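Local structure of protein (triosephosphate isomerase) (Thermotoga maritima, 1B9B) at residues 215-221 / 245-250; 140-145 / 186-191; 118-124 / 159-164; 34-38 / 250-254; 111-115 / 150-155. The protein catalyses, as a triosephosphate isomerase (EC 5.3.1.1) of a thermophilic bacterium, the interconversion of dihydroxyacetone phosphate and glyceraldehyde 3-phosphate. Residues are numbered along the deposited sequence.

Contact 1: residues 215-221 / 245-250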
# COMPACT_ATOMS: atom_id res chain seq x y z
N ILE B 215 18.39 -5.07 -25.96
CA ILE B 215 18.75 -5.77 -27.18
C ILE B 215 18.81 -4.86 -28.41
O ILE B 215 17.79 -4.45 -28.94
CB ILE B 215 17.75 -6.90 -27.50
CG1 ILE B 215 17.70 -7.90 -26.34
CG2 ILE B 215 18.14 -7.59 -28.80
CD1 ILE B 215 16.65 -8.98 -26.49
N LYS B 216 20.03 -4.55 -28.85
CA LYS B 216 20.24 -3.73 -30.03
C LYS B 216 20.73 -4.66 -31.14
O LYS B 216 21.13 -5.79 -30.87
CB LYS B 216 21.27 -2.64 -29.76
CG LYS B 216 20.69 -1.42 -29.08
CD LYS B 216 21.78 -0.43 -28.69
CE LYS B 216 21.18 0.91 -28.31
NZ LYS B 216 20.15 0.78 -27.24
N PRO B 217 20.70 -4.20 -32.41
CA PRO B 217 21.15 -5.06 -33.51
C PRO B 217 22.64 -5.44 -33.49
O PRO B 217 23.03 -6.44 -34.10
CB PRO B 217 20.76 -4.24 -34.75
CG PRO B 217 20.95 -2.84 -34.27
CD PRO B 217 20.32 -2.87 -32.90
N ASP B 218 23.45 -4.67 -32.77
CA ASP B 218 24.88 -4.94 -32.69
C ASP B 218 25.26 -5.95 -31.60
O ASP B 218 25.95 -6.94 -31.87
CB ASP B 218 25.65 -3.64 -32.44
CG ASP B 218 25.28 -3.00 -31.13
OD1 ASP B 218 24.11 -2.55 -31.01
OD2 ASP B 218 26.14 -2.94 -30.22
N ASN B 219 24.80 -5.70 -30.37
CA ASN B 219 25.11 -6.57 -29.24
C ASN B 219 24.35 -7.89 -29.24
O ASN B 219 24.82 -8.89 -28.70
CB ASN B 219 24.83 -5.84 -27.92
CG ASN B 219 23.39 -5.39 -27.81
OD1 ASN B 219 22.47 -6.15 -28.12
ND2 ASN B 219 23.17 -4.16 -27.35
N PHE B 220 23.18 -7.91 -29.86
CA PHE B 220 22.39 -9.13 -29.87
C PHE B 220 23.15 -10.41 -30.24
O PHE B 220 22.78 -11.50 -29.80
CB PHE B 220 21.19 -8.96 -30.80
CG PHE B 220 20.27 -10.13 -30.76
CD1 PHE B 220 19.65 -10.50 -29.58
CD2 PHE B 220 20.04 -10.88 -31.91
CE1 PHE B 220 18.82 -11.61 -29.53
CE2 PHE B 220 19.21 -12.00 -31.87
CZ PHE B 220 18.60 -12.36 -30.68
N LEU B 221 24.20 -10.29 -31.05
CA LEU B 221 24.97 -11.47 -31.45
C LEU B 221 25.74 -12.03 -30.26
O LEU B 221 25.89 -13.25 -30.11
CB LEU B 221 25.93 -11.10 -32.60
CG LEU B 221 26.74 -12.15 -33.38
CD1 LEU B 221 28.00 -12.50 -32.60
CD2 LEU B 221 25.89 -13.39 -33.66
N GLU B 245 16.62 -6.93 -38.77
CA GLU B 245 18.05 -7.15 -38.75
C GLU B 245 18.31 -8.25 -37.72
O GLU B 245 18.90 -9.29 -38.03
CB GLU B 245 18.76 -5.86 -38.32
CG GLU B 245 20.16 -5.68 -38.88
CD GLU B 245 20.79 -4.36 -38.44
OE1 GLU B 245 20.13 -3.31 -38.58
OE2 GLU B 245 21.95 -4.38 -37.97
N LEU B 246 17.86 -8.00 -36.49
CA LEU B 246 18.00 -8.95 -35.39
C LEU B 246 17.55 -10.32 -35.87
O LEU B 246 18.22 -11.32 -35.62
CB LEU B 246 17.13 -8.54 -34.22
CG LEU B 246 17.43 -7.18 -33.60
CD1 LEU B 246 16.36 -6.83 -32.59
CD2 LEU B 246 18.79 -7.23 -32.96
N ALA B 247 16.41 -10.36 -36.54
CA ALA B 247 15.86 -11.61 -37.04
C ALA B 247 16.86 -12.29 -37.96
O ALA B 247 16.91 -13.52 -38.05
CB ALA B 247 14.55 -11.34 -37.78
N ARG B 248 17.66 -11.47 -38.65
CA ARG B 248 18.67 -11.97 -39.58
C ARG B 248 19.77 -12.63 -38.77
O ARG B 248 20.11 -13.80 -38.99
CB ARG B 248 19.27 -10.81 -40.40
CG ARG B 248 19.29 -11.05 -41.91
CD ARG B 248 18.19 -10.26 -42.62
NE ARG B 248 17.70 -10.95 -43.82
CZ ARG B 248 16.73 -10.51 -44.61
NH1 ARG B 248 16.12 -9.36 -44.35
NH2 ARG B 248 16.35 -11.23 -45.66
N ILE B 249 20.32 -11.87 -37.82
CA ILE B 249 21.37 -12.34 -36.93
C ILE B 249 21.04 -13.71 -36.34
O ILE B 249 21.82 -14.66 -36.44
CB ILE B 249 21.57 -11.35 -35.78
CG1 ILE B 249 21.91 -9.97 -36.36
CG2 ILE B 249 22.66 -11.83 -34.85
CD1 ILE B 249 22.03 -8.88 -35.33
N MET B 250 19.87 -13.80 -35.72
CA MET B 250 19.44 -15.05 -35.11
C MET B 250 19.44 -16.22 -36.09
O MET B 250 19.65 -17.37 -35.69
CB MET B 250 18.03 -14.88 -34.53
CG MET B 250 18.02 -14.74 -33.02
SD MET B 250 16.38 -14.97 -32.31
CE MET B 250 15.92 -16.53 -33.08
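Leu246 pushes its CD2 methyl into the turn formed by residues 215-221, where it meets Ile215, Lys216, Pro217 and Phe220: Ile215 CG2 lies 4.2 Å from Leu246 CD2, Lys216 O 3.5 Å, Pro217 CA 3.3 Å and Phe220 CB 3.7 Å. Residues 217-220 have helical backbone angles, and Phe220 N bonds back to Lys216 O at 3.1 Å; Asn219 OD1 accepts from Lys216 N at 3.0 Å. One helical turn after Leu246, Ile249 adds a second set of contacts. Its CD1 approaches Pro217 O very closely, at 2.9 Å, while its CG2 packs on Leu221 CD2 at 3.8 Å and on Phe220 CD2 at 4.1 Å. The Phe220 ring reaches toward the helix, and Met250 meets it edge-on, with Met250 CG 3.2 Å from Phe220 CE2 and Met250 SD 5.1 Å from the centroid of the Phe220 ring, a Met-aromatic contact. At the solvent edge Glu245 OE2 comes to 3.4 Å from Pro217 CB. No hydrogen bond joins the segments, so shape and apolar contact hold them together. In the TIM barrel this ties the loop that follows strand 208-211 to helix 242-251, the last helix of the chain; the helix in turn rests on strand 6-10, with Ala247 and Met250 touching Leu7, while Met250 also reaches Leu5 and Phe37.

Contact 2: residues 140-145 / 186-191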
# COMPACT_ATOMS: atom_id res chain seq x y z
N THR B 140 19.88 -10.41 -6.53
CA THR B 140 19.49 -10.80 -7.88
C THR B 140 18.84 -12.18 -7.91
O THR B 140 17.70 -12.34 -8.35
CB THR B 140 20.71 -10.77 -8.87
OG1 THR B 140 21.12 -9.41 -9.09
CG2 THR B 140 20.33 -11.37 -10.22
N PHE B 141 19.56 -13.17 -7.42
CA PHE B 141 19.07 -14.54 -7.44
C PHE B 141 17.80 -14.85 -6.67
O PHE B 141 16.99 -15.67 -7.11
CB PHE B 141 20.19 -15.47 -7.02
CG PHE B 141 21.39 -15.35 -7.90
CD1 PHE B 141 22.34 -14.37 -7.66
CD2 PHE B 141 21.54 -16.18 -9.01
CE1 PHE B 141 23.42 -14.21 -8.52
CE2 PHE B 141 22.60 -16.03 -9.87
CZ PHE B 141 23.55 -15.05 -9.63
N CYS B 142 17.61 -14.20 -5.52
CA CYS B 142 16.40 -14.43 -4.74
C CYS B 142 15.23 -13.65 -5.31
O CYS B 142 14.08 -14.05 -5.15
CB CYS B 142 16.61 -14.06 -3.28
SG CYS B 142 17.26 -15.43 -2.30
N VAL B 143 15.51 -12.54 -5.98
CA VAL B 143 14.43 -11.78 -6.59
C VAL B 143 13.94 -12.62 -7.76
O VAL B 143 12.74 -12.83 -7.92
CB VAL B 143 14.90 -10.40 -7.11
CG1 VAL B 143 13.89 -9.85 -8.11
CG2 VAL B 143 15.04 -9.42 -5.96
N VAL B 144 14.86 -13.13 -8.56
CA VAL B 144 14.46 -13.95 -9.69
C VAL B 144 13.79 -15.25 -9.24
O VAL B 144 12.75 -15.63 -9.79
CB VAL B 144 15.66 -14.28 -10.61
CG1 VAL B 144 15.34 -15.45 -11.51
CG2 VAL B 144 15.97 -13.08 -11.47
N GLU B 145 14.37 -15.92 -8.24
CA GLU B 145 13.80 -17.17 -7.75
C GLU B 145 12.38 -16.97 -7.23
O GLU B 145 11.47 -17.75 -7.55
CB GLU B 145 14.66 -17.79 -6.65
CG GLU B 145 14.09 -19.08 -6.11
CD GLU B 145 15.01 -19.78 -5.16
OE1 GLU B 145 16.22 -19.48 -5.17
OE2 GLU B 145 14.54 -20.66 -4.41
N GLU B 186 24.92 -15.77 -16.73
CA GLU B 186 24.96 -16.21 -15.34
C GLU B 186 23.56 -16.45 -14.81
O GLU B 186 23.24 -17.55 -14.36
CB GLU B 186 25.67 -15.17 -14.46
CG GLU B 186 25.76 -15.60 -13.00
CD GLU B 186 26.51 -14.61 -12.13
OE1 GLU B 186 26.09 -13.44 -12.04
OE2 GLU B 186 27.52 -15.03 -11.52
N VAL B 187 22.72 -15.43 -14.87
CA VAL B 187 21.34 -15.52 -14.40
C VAL B 187 20.54 -16.59 -15.15
O VAL B 187 19.90 -17.43 -14.53
CB VAL B 187 20.64 -14.14 -14.52
CG1 VAL B 187 19.18 -14.26 -14.10
CG2 VAL B 187 21.35 -13.13 -13.64
N HIS B 188 20.58 -16.57 -16.47
CA HIS B 188 19.85 -17.56 -17.25
C HIS B 188 20.20 -18.98 -16.82
O HIS B 188 19.35 -19.86 -16.83
CB HIS B 188 20.15 -17.42 -18.75
CG HIS B 188 19.42 -16.29 -19.42
ND1 HIS B 188 18.60 -16.48 -20.50
CD2 HIS B 188 19.41 -14.96 -19.17
CE1 HIS B 188 18.11 -15.32 -20.89
NE2 HIS B 188 18.59 -14.38 -20.10
N ALA B 189 21.46 -19.19 -16.45
CA ALA B 189 21.91 -20.51 -16.03
C ALA B 189 21.29 -20.90 -14.69
O ALA B 189 20.95 -22.06 -14.46
CB ALA B 189 23.42 -20.54 -15.93
N PHE B 190 21.16 -19.91 -13.81
CA PHE B 190 20.57 -20.08 -12.49
C PHE B 190 19.10 -20.48 -12.66
O PHE B 190 18.66 -21.54 -12.22
CB PHE B 190 20.66 -18.77 -11.73
CG PHE B 190 19.88 -18.74 -10.47
CD1 PHE B 190 20.27 -19.49 -9.37
CD2 PHE B 190 18.75 -17.94 -10.37
CE1 PHE B 190 19.55 -19.44 -8.19
CE2 PHE B 190 18.02 -17.88 -9.18
CZ PHE B 190 18.43 -18.64 -8.09
N ILE B 191 18.35 -19.60 -13.32
CA ILE B 191 16.94 -19.82 -13.59
C ILE B 191 16.73 -21.21 -14.17
O ILE B 191 15.65 -21.78 -14.04
CB ILE B 191 16.41 -18.76 -14.59
CG1 ILE B 191 16.46 -17.38 -13.94
CG2 ILE B 191 15.00 -19.10 -15.05
CD1 ILE B 191 15.93 -16.28 -14.81
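Thr140, at the start of its helix, touches the neighbouring helix through a methyl pair, Thr140 CG2 to Val187 CG2 at 4.0 Å. Phe141 comes next and does most of the work: the edge of its ring points at the face of Phe190 in a T-shaped stack, centroids 4.8 Å apart and planes at 89°, with Phe141 CD2 3.4 Å from Phe190 CG. Its CB also sits over that face, 4.1 Å from the centroid, as a CH-pi contact, and Phe141 CZ comes to 3.9 Å from Glu186 OE1. Cys142 turns away and forms a disulfide with Cys142 of the second subunit. One turn after Phe141 and Thr140, Val144 faces the partner helix, its CG1 3.3 Å from Ile191 CG1 and its CG2 4.3 Å from Val187 CG1. Glu145 closes the row with OE1 3.8 Å from Phe190 CZ; its carboxylate also makes a salt bridge with Arg149. The short axes pass 10.6 Å apart, with N-to-C directions 46° from each other. Val144 and Val187 both touch Tyr167 of strand 164-167 beneath. Such neighbouring helices, lying side by side over parallel strands, belong to the outer layer of a TIM barrel.

Contact 3: residues 118-124 / 159-164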
# COMPACT_ATOMS: atom_id res chain seq x y z
N LEU B 118 -2.38 -20.35 -20.30
CA LEU B 118 -2.17 -21.76 -20.62
C LEU B 118 -3.47 -22.50 -20.87
O LEU B 118 -3.54 -23.34 -21.76
CB LEU B 118 -1.42 -22.45 -19.49
CG LEU B 118 0.03 -22.01 -19.27
CD1 LEU B 118 0.61 -22.69 -18.05
CD2 LEU B 118 0.86 -22.32 -20.52
N GLU B 119 -4.51 -22.20 -20.10
CA GLU B 119 -5.80 -22.87 -20.27
C GLU B 119 -6.34 -22.78 -21.70
O GLU B 119 -6.89 -23.74 -22.21
CB GLU B 119 -6.84 -22.31 -19.30
CG GLU B 119 -6.68 -22.78 -17.88
CD GLU B 119 -6.42 -24.27 -17.80
OE1 GLU B 119 -5.25 -24.68 -17.95
OE2 GLU B 119 -7.39 -25.04 -17.61
N LYS B 120 -6.19 -21.62 -22.33
CA LYS B 120 -6.68 -21.40 -23.68
C LYS B 120 -5.71 -21.87 -24.76
O LYS B 120 -5.90 -21.58 -25.94
CB LYS B 120 -6.99 -19.92 -23.90
CG LYS B 120 -8.10 -19.40 -23.02
CD LYS B 120 -9.41 -20.10 -23.32
CE LYS B 120 -10.49 -19.68 -22.33
NZ LYS B 120 -10.10 -19.97 -20.92
N GLY B 121 -4.67 -22.59 -24.37
CA GLY B 121 -3.70 -23.07 -25.33
C GLY B 121 -2.77 -22.00 -25.88
O GLY B 121 -2.33 -22.08 -27.02
N MET B 122 -2.47 -20.98 -25.08
CA MET B 122 -1.58 -19.91 -25.54
C MET B 122 -0.28 -19.95 -24.76
O MET B 122 -0.17 -20.67 -23.76
CB MET B 122 -2.27 -18.56 -25.37
CG MET B 122 -3.70 -18.56 -25.88
SD MET B 122 -4.25 -16.92 -26.35
CE MET B 122 -4.06 -16.05 -24.81
N THR B 123 0.73 -19.19 -25.19
CA THR B 123 2.01 -19.22 -24.51
C THR B 123 2.32 -18.01 -23.63
O THR B 123 2.41 -16.88 -24.10
CB THR B 123 3.17 -19.40 -25.50
OG1 THR B 123 2.97 -20.61 -26.24
CG2 THR B 123 4.49 -19.47 -24.76
N PRO B 124 2.51 -18.25 -22.32
CA PRO B 124 2.81 -17.14 -21.42
C PRO B 124 4.27 -16.81 -21.59
O PRO B 124 5.06 -17.69 -21.90
CB PRO B 124 2.55 -17.73 -20.03
CG PRO B 124 1.77 -18.98 -20.28
CD PRO B 124 2.32 -19.50 -21.57
N GLU B 159 2.52 -28.47 -18.12
CA GLU B 159 2.23 -27.05 -18.31
C GLU B 159 3.49 -26.21 -18.23
O GLU B 159 3.65 -25.23 -18.97
CB GLU B 159 1.22 -26.59 -17.26
CG GLU B 159 -0.13 -27.27 -17.41
CD GLU B 159 -0.98 -27.16 -16.17
OE1 GLU B 159 -0.46 -26.75 -15.11
OE2 GLU B 159 -2.18 -27.49 -16.25
N ALA B 160 4.39 -26.59 -17.33
CA ALA B 160 5.64 -25.89 -17.11
C ALA B 160 6.49 -25.79 -18.37
O ALA B 160 7.12 -24.76 -18.62
CB ALA B 160 6.42 -26.58 -16.02
N LYS B 161 6.51 -26.86 -19.16
CA LYS B 161 7.29 -26.87 -20.39
C LYS B 161 6.82 -25.82 -21.39
O LYS B 161 7.63 -25.24 -22.13
CB LYS B 161 7.24 -28.26 -21.03
CG LYS B 161 7.82 -29.36 -20.15
CD LYS B 161 8.52 -30.44 -20.95
CE LYS B 161 7.56 -31.27 -21.80
NZ LYS B 161 6.68 -32.13 -20.96
N ARG B 162 5.52 -25.56 -21.40
CA ARG B 162 4.94 -24.59 -22.32
C ARG B 162 5.26 -23.14 -21.96
O ARG B 162 5.18 -22.26 -22.81
CB ARG B 162 3.43 -24.79 -22.39
CG ARG B 162 3.02 -26.13 -22.96
CD ARG B 162 1.56 -26.39 -22.66
NE ARG B 162 0.73 -25.24 -23.03
CZ ARG B 162 -0.51 -25.04 -22.61
NH1 ARG B 162 -1.09 -25.92 -21.80
NH2 ARG B 162 -1.18 -23.95 -23.00
N VAL B 163 5.61 -22.89 -20.72
CA VAL B 163 5.93 -21.53 -20.32
C VAL B 163 7.23 -21.05 -20.97
O VAL B 163 8.10 -21.86 -21.33
CB VAL B 163 6.04 -21.43 -18.78
CG1 VAL B 163 6.34 -20.01 -18.35
CG2 VAL B 163 4.74 -21.89 -18.15
N VAL B 164 7.35 -19.74 -21.15
CA VAL B 164 8.55 -19.15 -21.72
C VAL B 164 8.91 -18.05 -20.75
O VAL B 164 8.08 -17.21 -20.43
CB VAL B 164 8.31 -18.52 -23.13
CG1 VAL B 164 9.47 -17.63 -23.52
CG2 VAL B 164 8.16 -19.62 -24.19
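Arg162 lays its long side chain against the end of helix 107-119 and donates from NH2 to Leu118 O, 2.7 Å away, a carbonyl that also accepts from Gly121 N at 2.9 Å. That second bond is part of a Schellman motif, with Gly121 at positive phi as its C-prime residue. Leu118 CD2 lies over one face of the guanidinium, 3.6 Å from Arg162 NH2, and Gly121 CA is 3.5 Å from the same nitrogen. Leu118 CD1 packs on Glu159 CB at 4.0 Å and Val163 CG2 at 4.2 Å, while Thr123 CG2 meets Val164 CG2 at 3.7 Å. The strands join where Val164 N donates to Pro124 O at 3.2 Å, a parallel pairing that Val164 continues with Leu126 as neighbouring barrel strands begin. Glu119 OE1 and Glu159 OE2 belong to carboxylates of like charge and sit 4.5 Å apart, an unfavourable pair. A positive charge thus lies at the C-terminal end of a helix, where it should complement the partial negative charge of the helix dipole.

Contact 4: residues 34-38 / 250-254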
# COMPACT_ATOMS: atom_id res chain seq x y z
N VAL B 34 11.97 -17.61 -43.37
CA VAL B 34 12.34 -17.86 -41.99
C VAL B 34 11.38 -18.82 -41.28
O VAL B 34 10.29 -18.42 -40.88
CB VAL B 34 12.40 -16.55 -41.19
CG1 VAL B 34 12.90 -16.82 -39.79
CG2 VAL B 34 13.30 -15.56 -41.90
N LYS B 35 11.79 -20.07 -41.13
CA LYS B 35 10.97 -21.09 -40.48
C LYS B 35 11.77 -21.93 -39.48
O LYS B 35 11.29 -22.95 -39.00
CB LYS B 35 10.33 -22.00 -41.53
N GLU B 36 12.99 -21.50 -39.17
CA GLU B 36 13.85 -22.22 -38.23
C GLU B 36 13.67 -21.75 -36.79
O GLU B 36 14.33 -22.25 -35.87
CB GLU B 36 15.32 -22.09 -38.63
CG GLU B 36 15.59 -21.05 -39.71
CD GLU B 36 15.09 -21.48 -41.07
OE1 GLU B 36 14.75 -22.67 -41.24
OE2 GLU B 36 15.04 -20.63 -41.98
N PHE B 37 12.79 -20.79 -36.60
CA PHE B 37 12.51 -20.28 -35.27
C PHE B 37 11.28 -19.38 -35.32
O PHE B 37 10.67 -19.23 -36.38
CB PHE B 37 13.73 -19.55 -34.71
CG PHE B 37 14.09 -18.29 -35.44
CD1 PHE B 37 13.45 -17.10 -35.14
CD2 PHE B 37 15.10 -18.30 -36.39
CE1 PHE B 37 13.82 -15.92 -35.78
CE2 PHE B 37 15.48 -17.12 -37.03
CZ PHE B 37 14.84 -15.93 -36.72
N GLU B 38 10.91 -18.79 -34.19
CA GLU B 38 9.72 -17.96 -34.17
C GLU B 38 9.90 -16.49 -33.92
O GLU B 38 10.57 -16.08 -32.97
CB GLU B 38 8.74 -18.53 -33.15
CG GLU B 38 8.47 -19.99 -33.38
CD GLU B 38 7.48 -20.55 -32.42
OE1 GLU B 38 6.28 -20.24 -32.56
OE2 GLU B 38 7.90 -21.29 -31.50
N MET B 250 19.87 -13.80 -35.72
CA MET B 250 19.44 -15.05 -35.11
C MET B 250 19.44 -16.22 -36.09
O MET B 250 19.65 -17.37 -35.69
CB MET B 250 18.03 -14.88 -34.53
CG MET B 250 18.02 -14.74 -33.02
SD MET B 250 16.38 -14.97 -32.31
CE MET B 250 15.92 -16.53 -33.08
N ARG B 251 19.22 -15.93 -37.37
CA ARG B 251 19.18 -16.98 -38.38
C ARG B 251 20.58 -17.55 -38.62
O ARG B 251 20.74 -18.70 -39.04
CB ARG B 251 18.63 -16.41 -39.68
CG ARG B 251 17.89 -17.42 -40.53
CD ARG B 251 18.77 -18.60 -40.88
NE ARG B 251 18.10 -19.55 -41.75
CZ ARG B 251 17.49 -19.22 -42.89
NH1 ARG B 251 17.47 -17.95 -43.29
NH2 ARG B 251 16.91 -20.15 -43.63
N GLY B 252 21.59 -16.74 -38.32
CA GLY B 252 22.97 -17.17 -38.51
C GLY B 252 23.52 -17.82 -37.26
O GLY B 252 24.65 -17.54 -36.86
N VAL B 253 22.73 -18.69 -36.65
CA VAL B 253 23.12 -19.38 -35.44
C VAL B 253 22.32 -20.66 -35.41
O VAL B 253 22.24 -21.34 -34.39
CB VAL B 253 22.81 -18.54 -34.19
CG1 VAL B 253 23.17 -19.30 -32.95
CG2 VAL B 253 23.60 -17.24 -34.22
N ILE B 254 21.73 -20.98 -36.55
CA ILE B 254 20.92 -22.18 -36.67
C ILE B 254 21.27 -22.92 -37.96
O ILE B 254 21.74 -22.31 -38.92
CB ILE B 254 19.43 -21.84 -36.69
CG1 ILE B 254 19.12 -20.84 -35.57
CG2 ILE B 254 18.61 -23.10 -36.51
CD1 ILE B 254 17.69 -20.32 -35.59
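Here the C-terminal tail of the TIM-barrel chain folds back, so that the end of the chain packs on the loop between helix 17-30 and strand 38-42. Phe37 is the centre. Met250 CE lies over the face of its ring, 3.4 Å from the centroid and 3.3 Å from Phe37 CD1, a CH-pi contact; Met250 SD is 4.7 Å from the Phe37 centroid, obliquely placed, a Met-aromatic contact. Ile254, beyond the end of helix 242-251, returns toward the loop and sets its CD1 3.4 Å from Phe37 CD2, with its CG2 4.0 Å from Glu36 CB. Arg251 contributes backbone and side chain: its N is 3.9 Å from Phe37 CE2, and its CB 4.2 Å from that same ring carbon. Farther out, Glu36 OE2 and Arg251 NH2 form a salt bridge at 2.5 Å, the oxygen lying over the guanidinium face; Lys35 N donates weakly to the same Glu36 OE2 at 3.4 Å. Leu5 also touches Phe37 and Met250, extending the apolar patch. The chemistry is therefore divided: a buried aromatic ring packed by methionine and by Ile254 at its margin, and toward the surface one ion pair, whose attraction is electrostatic and not a directed hydrogen bond.

Contact 5: residues 111-115 / 150-155; sequences NRKVK and EGFYGL
Build residues 111-115 as regular helix, within helix 107-119, and residues 150-152 as the last turn of helix 140-152, with CA-CA distances of 4.5 Å for Asn111-Gly151 and 7.4 Å for Lys115-Leu155. A type II beta turn runs from Phe152 to Leu155, closed by Leu155 N to Phe152 O at 2.8 Å; phi/psi are -43/126 at Tyr153 and 95/-24 at Gly154, where a CB would jam against the preceding carbonyl O and lie 2.5 Å from Lys115 NZ. Set Asn111 to chi1 t, chi2 -67°, so that ND2 donates to Glu150 O at 2.5 Å and Tyr153 O at 2.9 Å. This side-chain amide ties down a helix C-terminus, joining two outer helices of the TIM barrel. Val114, chi1 t, brings CG1 to 3.9 Å from Leu155 CD1. Lys115 is m, t, t, t, with CE 3.4 Å from Tyr153 O and CG 3.8 Å from Leu155 CD2. Give Leu155 m, t; put Tyr153 in chi1 t, its ring leading away from Asn111 and packing on Lys137 of the second subunit.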
# COMPACT_ATOMS: atom_id res chain seq x y z
N ASN B 111 0.54 -14.97 -11.48
CA ASN B 111 0.43 -16.43 -11.50
C ASN B 111 -0.90 -16.86 -12.13
O ASN B 111 -0.97 -17.81 -12.91
CB ASN B 111 0.53 -16.99 -10.08
CG ASN B 111 0.37 -18.51 -10.02
OD1 ASN B 111 -0.69 -19.05 -10.30
ND2 ASN B 111 1.45 -19.20 -9.67
N ARG B 112 -1.97 -16.14 -11.77
CA ARG B 112 -3.28 -16.43 -12.31
C ARG B 112 -3.33 -16.17 -13.82
O ARG B 112 -3.99 -16.90 -14.55
CB ARG B 112 -4.34 -15.58 -11.61
CG ARG B 112 -4.54 -15.92 -10.16
CD ARG B 112 -5.79 -15.24 -9.64
NE ARG B 112 -6.17 -15.71 -8.32
CZ ARG B 112 -6.05 -15.00 -7.21
NH1 ARG B 112 -5.57 -13.76 -7.25
NH2 ARG B 112 -6.42 -15.52 -6.04
N LYS B 113 -2.64 -15.13 -14.27
CA LYS B 113 -2.62 -14.83 -15.71
C LYS B 113 -1.83 -15.91 -16.45
O LYS B 113 -2.14 -16.24 -17.60
CB LYS B 113 -1.98 -13.46 -15.98
CG LYS B 113 -2.79 -12.29 -15.44
CD LYS B 113 -2.22 -10.95 -15.87
CE LYS B 113 -3.03 -9.81 -15.28
NZ LYS B 113 -2.75 -8.48 -15.90
N VAL B 114 -0.81 -16.47 -15.80
CA VAL B 114 -0.02 -17.52 -16.43
C VAL B 114 -0.89 -18.76 -16.66
O VAL B 114 -0.92 -19.31 -17.77
CB VAL B 114 1.21 -17.89 -15.58
CG1 VAL B 114 1.84 -19.16 -16.09
CG2 VAL B 114 2.23 -16.77 -15.64
N LYS B 115 -1.60 -19.20 -15.62
CA LYS B 115 -2.45 -20.37 -15.73
C LYS B 115 -3.52 -20.10 -16.76
O LYS B 115 -3.81 -20.94 -17.61
CB LYS B 115 -3.11 -20.69 -14.39
CG LYS B 115 -2.13 -21.08 -13.30
CD LYS B 115 -2.85 -21.45 -12.02
CE LYS B 115 -1.85 -21.78 -10.91
NZ LYS B 115 -2.52 -22.06 -9.60
N GLU B 150 6.91 -18.16 -7.71
CA GLU B 150 5.56 -17.63 -7.66
C GLU B 150 4.85 -17.89 -8.99
O GLU B 150 3.80 -18.52 -9.02
CB GLU B 150 5.59 -16.13 -7.38
CG GLU B 150 5.99 -15.79 -5.96
CD GLU B 150 4.81 -15.79 -5.00
OE1 GLU B 150 3.83 -16.51 -5.27
OE2 GLU B 150 4.87 -15.07 -3.97
N GLY B 151 5.44 -17.42 -10.08
CA GLY B 151 4.82 -17.61 -11.38
C GLY B 151 4.48 -19.04 -11.77
O GLY B 151 3.41 -19.28 -12.34
N PHE B 152 5.37 -19.98 -11.47
CA PHE B 152 5.14 -21.39 -11.82
C PHE B 152 4.28 -22.16 -10.83
O PHE B 152 3.75 -23.23 -11.16
CB PHE B 152 6.48 -22.14 -11.98
CG PHE B 152 7.09 -21.99 -13.34
CD1 PHE B 152 7.86 -20.87 -13.65
CD2 PHE B 152 6.86 -22.94 -14.32
CE1 PHE B 152 8.38 -20.70 -14.92
CE2 PHE B 152 7.39 -22.79 -15.60
CZ PHE B 152 8.15 -21.66 -15.90
N TYR B 153 4.16 -21.62 -9.62
CA TYR B 153 3.38 -22.26 -8.56
C TYR B 153 2.06 -22.81 -9.06
O TYR B 153 1.27 -22.09 -9.67
CB TYR B 153 3.13 -21.26 -7.44
CG TYR B 153 2.59 -21.90 -6.18
CD1 TYR B 153 3.27 -22.96 -5.57
CD2 TYR B 153 1.42 -21.45 -5.59
CE1 TYR B 153 2.80 -23.54 -4.41
CE2 TYR B 153 0.94 -22.03 -4.43
CZ TYR B 153 1.64 -23.07 -3.85
OH TYR B 153 1.15 -23.63 -2.70
N GLY B 154 1.81 -24.08 -8.79
CA GLY B 154 0.57 -24.68 -9.22
C GLY B 154 0.65 -25.40 -10.55
O GLY B 154 -0.16 -26.28 -10.83
N LEU B 155 1.61 -25.01 -11.39
CA LEU B 155 1.76 -25.66 -12.68
C LEU B 155 2.47 -26.99 -12.48
O LEU B 155 3.11 -27.21 -11.45
CB LEU B 155 2.59 -24.80 -13.63
CG LEU B 155 2.11 -23.38 -13.88
CD1 LEU B 155 2.97 -22.75 -14.95
CD2 LEU B 155 0.66 -23.42 -14.33

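How the contacts relate
The five contacts lie around one TIM barrel, mostly in its outer layer of helices and loops, contact 3 reaching the strands. Contacts 3 and 5 form one region: their centres are about 10 Å apart, both use helix 107-119, and Phe152 and Leu155 of contact 5 pack on Val163 of contact 3. Contacts 1 and 4 make another, about 12 Å apart by centres and sharing Met250 on helix 242-251, across the chain's centre from contact 5. Contact 2 shares helix 140-152 with contact 5, about 18 Å away between centres, and both reach the second subunit. Along the chain, contacts 2, 3 and 5 interlock and precede contact 1, while contact 4 encloses them all, bringing the C-terminal tail back to the loop before strand 38-42.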